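Local coordinates for CalS11 (Micromonospora echinospora, PDB 3TOS), which probably transfers a methyl group from S-adenosylmethionine to an oxygen during calicheamicin biosynthesis, as an O-methyltransferase of the Rossmann-like class, at residues D60-Q65 with I212-E217. Residues are numbered along the deposited sequence; the frame is centred on the assembly and turned at random.
Sequences DALYRQ and IVAFDE. With NA (sodium ion), chain Q; GLU (glutamic acid), chain P.
L62 faces strand 212-215 with both methyls of its fork: CD1 lies 3.9 Å from CB of A214, and CD2 lies 4.1 Å from CG2 of I212. With chi1 at -63°, CG stands anti to the carbonyl carbon, and the fork spans two alternate residues on one face of the strand. Y187 and Y252, from the neighbouring strands, also touch L62 and A214. At the margin, the extended Q65 crosses I212 at about a right angle, its OE1 4.0 Å from CD1 of I212, while its NE2 is hydrogen-bonded to Y252. No hydrogen bond joins helix to strand, whose axes run nearly antiparallel (164°).

The ligand and ion contacts lie just beyond the strand end. Sodium is bound by O of D216 at 2.7 Å and by D216 OD1 at 2.9 Å, with the ligand glutamate, water and, in one conformer, E217 OE2 also coordinating. D216 OD1 also accepts a 2.6 Å hydrogen bond from the glutamate N. Without the D216 carboxylate, as with an alanine here, the glutamate amino group would probably lose this bond and sodium one side-chain oxygen, though the backbone carbonyl stays. A helix packed against the last strand of the sheet's parallel run, with ligand-binding acids just past that strand's C-terminal end, is characteristic of the Rossmann-like methyltransferase fold.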
loop_
_atom_site.group_PDB
_atom_site.type_symbol
_atom_site.label_atom_id
_atom_site.label_comp_id
_atom_site.label_asym_id
_atom_site.label_seq_id
_atom_site.Cartn_x
_atom_site.Cartn_y
_atom_site.Cartn_z
ATOM N N ASP B 60 20.455 -14.468 8.503
ATOM C CA ASP B 60 20.290 -13.037 8.361
ATOM C C ASP B 60 18.806 -12.652 8.279
ATOM O O ASP B 60 18.394 -11.648 8.874
ATOM C CB ASP B 60 21.047 -12.520 7.108
ATOM C CG ASP B 60 20.803 -11.078 6.853
ATOM O OD1 ASP B 60 21.343 -10.277 7.616
ATOM O OD2 ASP B 60 20.131 -10.716 5.870
ATOM N N ALA B 61 18.001 -13.454 7.574
ATOM C CA ALA B 61 16.569 -13.166 7.450
ATOM C C ALA B 61 15.888 -13.297 8.824
ATOM O O ALA B 61 15.047 -12.452 9.183
ATOM C CB ALA B 61 15.912 -14.138 6.456
ATOM N N LEU B 62 16.243 -14.324 9.605
ATOM C CA LEU B 62 15.639 -14.454 10.953
ATOM C C LEU B 62 16.074 -13.302 11.861
ATOM O O LEU B 62 15.228 -12.683 12.553
ATOM C CB LEU B 62 16.032 -15.772 11.626
ATOM C CG LEU B 62 15.538 -17.032 10.885
ATOM C CD1 LEU B 62 16.103 -18.240 11.635
ATOM C CD2 LEU B 62 13.960 -17.166 10.857
ATOM N N TYR B 63 17.357 -12.938 11.802
ATOM C CA TYR B 63 17.851 -11.864 12.658
ATOM C C TYR B 63 17.163 -10.550 12.305
ATOM O O TYR B 63 16.736 -9.776 13.166
ATOM C CB TYR B 63 19.373 -11.732 12.512
ATOM C CG TYR B 63 20.099 -10.929 13.601
ATOM C CD1 TYR B 63 19.462 -9.911 14.330
ATOM C CD2 TYR B 63 21.359 -11.275 13.994
ATOM C CE1 TYR B 63 20.100 -9.221 15.311
ATOM C CE2 TYR B 63 21.991 -10.585 15.015
ATOM C CZ TYR B 63 21.413 -9.530 15.601
ATOM O OH TYR B 63 22.109 -8.882 16.608
ATOM N N ARG B 64 17.041 -10.264 11.008
ATOM C CA ARG B 64 16.371 -9.027 10.607
ATOM C C ARG B 64 14.933 -8.927 11.115
ATOM O O ARG B 64 14.443 -7.841 11.369
ATOM C CB ARG B 64 16.404 -8.870 9.090
ATOM C CG ARG B 64 17.796 -8.465 8.597
ATOM C CD ARG B 64 17.734 -8.146 7.103
ATOM N NE ARG B 64 17.586 -9.333 6.252
ATOM C CZ ARG B 64 16.508 -9.660 5.534
ATOM N NH1 ARG B 64 15.392 -8.932 5.597
ATOM N NH2 ARG B 64 16.528 -10.766 4.786
ATOM N N GLN B 65 14.282 -10.066 11.298
ATOM C CA GLN B 65 12.896 -10.053 11.798
ATOM C C GLN B 65 12.760 -9.723 13.263
ATOM O O GLN B 65 11.649 -9.371 13.688
ATOM C CB GLN B 65 12.164 -11.382 11.515
ATOM C CG GLN B 65 11.862 -11.461 9.987
ATOM C CD GLN B 65 10.919 -12.599 9.600
ATOM O OE1 GLN B 65 9.932 -12.862 10.273
ATOM N NE2 GLN B 65 11.242 -13.283 8.514
ATOM N N ILE B 212 10.732 -14.851 17.546
ATOM C CA ILE B 212 10.723 -15.891 16.528
ATOM C C ILE B 212 11.216 -17.204 17.116
ATOM O O ILE B 212 12.248 -17.219 17.818
ATOM C CB ILE B 212 11.678 -15.514 15.315
ATOM C CG1 ILE B 212 11.182 -14.218 14.685
ATOM C CG2 ILE B 212 11.836 -16.754 14.312
ATOM C CD1 ILE B 212 9.884 -14.362 13.961
ATOM N N VAL B 213 10.516 -18.290 16.796
ATOM C CA VAL B 213 10.929 -19.634 17.163
ATOM C C VAL B 213 11.183 -20.397 15.872
ATOM O O VAL B 213 10.281 -20.516 15.037
ATOM C CB VAL B 213 9.865 -20.346 18.021
ATOM C CG1 VAL B 213 10.321 -21.789 18.350
ATOM C CG2 VAL B 213 9.648 -19.497 19.297
ATOM N N ALA B 214 12.433 -20.820 15.670
ATOM C CA ALA B 214 12.822 -21.497 14.424
ATOM C C ALA B 214 13.328 -22.917 14.645
ATOM O O ALA B 214 13.875 -23.219 15.703
ATOM C CB ALA B 214 13.890 -20.672 13.702
ATOM N N PHE B 215 13.091 -23.774 13.657
ATOM C CA PHE B 215 13.443 -25.198 13.739
ATOM C C PHE B 215 14.231 -25.570 12.519
ATOM O O PHE B 215 13.867 -25.223 11.386
ATOM C CB PHE B 215 12.178 -26.069 13.760
ATOM C CG PHE B 215 11.330 -25.857 14.988
ATOM C CD1 PHE B 215 10.237 -24.993 14.931
ATOM C CD2 PHE B 215 11.646 -26.496 16.196
ATOM C CE1 PHE B 215 9.454 -24.793 16.040
ATOM C CE2 PHE B 215 10.854 -26.315 17.330
ATOM C CZ PHE B 215 9.780 -25.433 17.269
ATOM N N ASP B 216 15.313 -26.315 12.745
ATOM C CA ASP B 216 16.230 -26.697 11.657
ATOM C C ASP B 216 15.785 -27.938 10.894
ATOM O O ASP B 216 16.169 -28.106 9.752
ATOM C CB ASP B 216 17.667 -26.901 12.230
ATOM C CG ASP B 216 18.733 -26.856 11.169
ATOM O OD1 ASP B 216 19.211 -27.925 10.755
ATOM O OD2 ASP B 216 19.141 -25.736 10.802
ATOM N N GLU B 217 14.965 -28.784 11.540
ATOM C CA GLU B 217 14.573 -30.105 10.920
ATOM C C GLU B 217 13.105 -30.478 11.188
ATOM O O GLU B 217 12.790 -31.659 11.276
ATOM C CB GLU B 217 15.508 -31.249 11.395
ATOM C CG GLU B 217 17.006 -31.011 11.056
ATOM C CD GLU B 217 17.335 -31.159 9.579
ATOM O OE1 GLU B 217 16.407 -31.430 8.822
ATOM O OE2 GLU B 217 18.521 -31.016 9.188
HETATM NA NA NA Q . 18.257 -28.402 8.065
HETATM N N GLU P . 20.584 -30.131 10.798
HETATM C CA GLU P . 21.977 -30.314 10.252
HETATM C C GLU P . 22.020 -29.793 8.814
HETATM O O GLU P . 20.997 -29.306 8.299
HETATM C CB GLU P . 22.409 -31.813 10.283
HETATM C CG GLU P . 21.497 -32.718 9.417
HETATM C CD GLU P . 21.852 -34.209 9.496
HETATM O OE1 GLU P . 23.009 -34.559 9.846
HETATM O OE2 GLU P . 21.004 -35.024 9.103
HETATM O OXT GLU P . 23.044 -29.862 8.109
HETATM O O HOH W 1 18.581 -27.672 5.175
#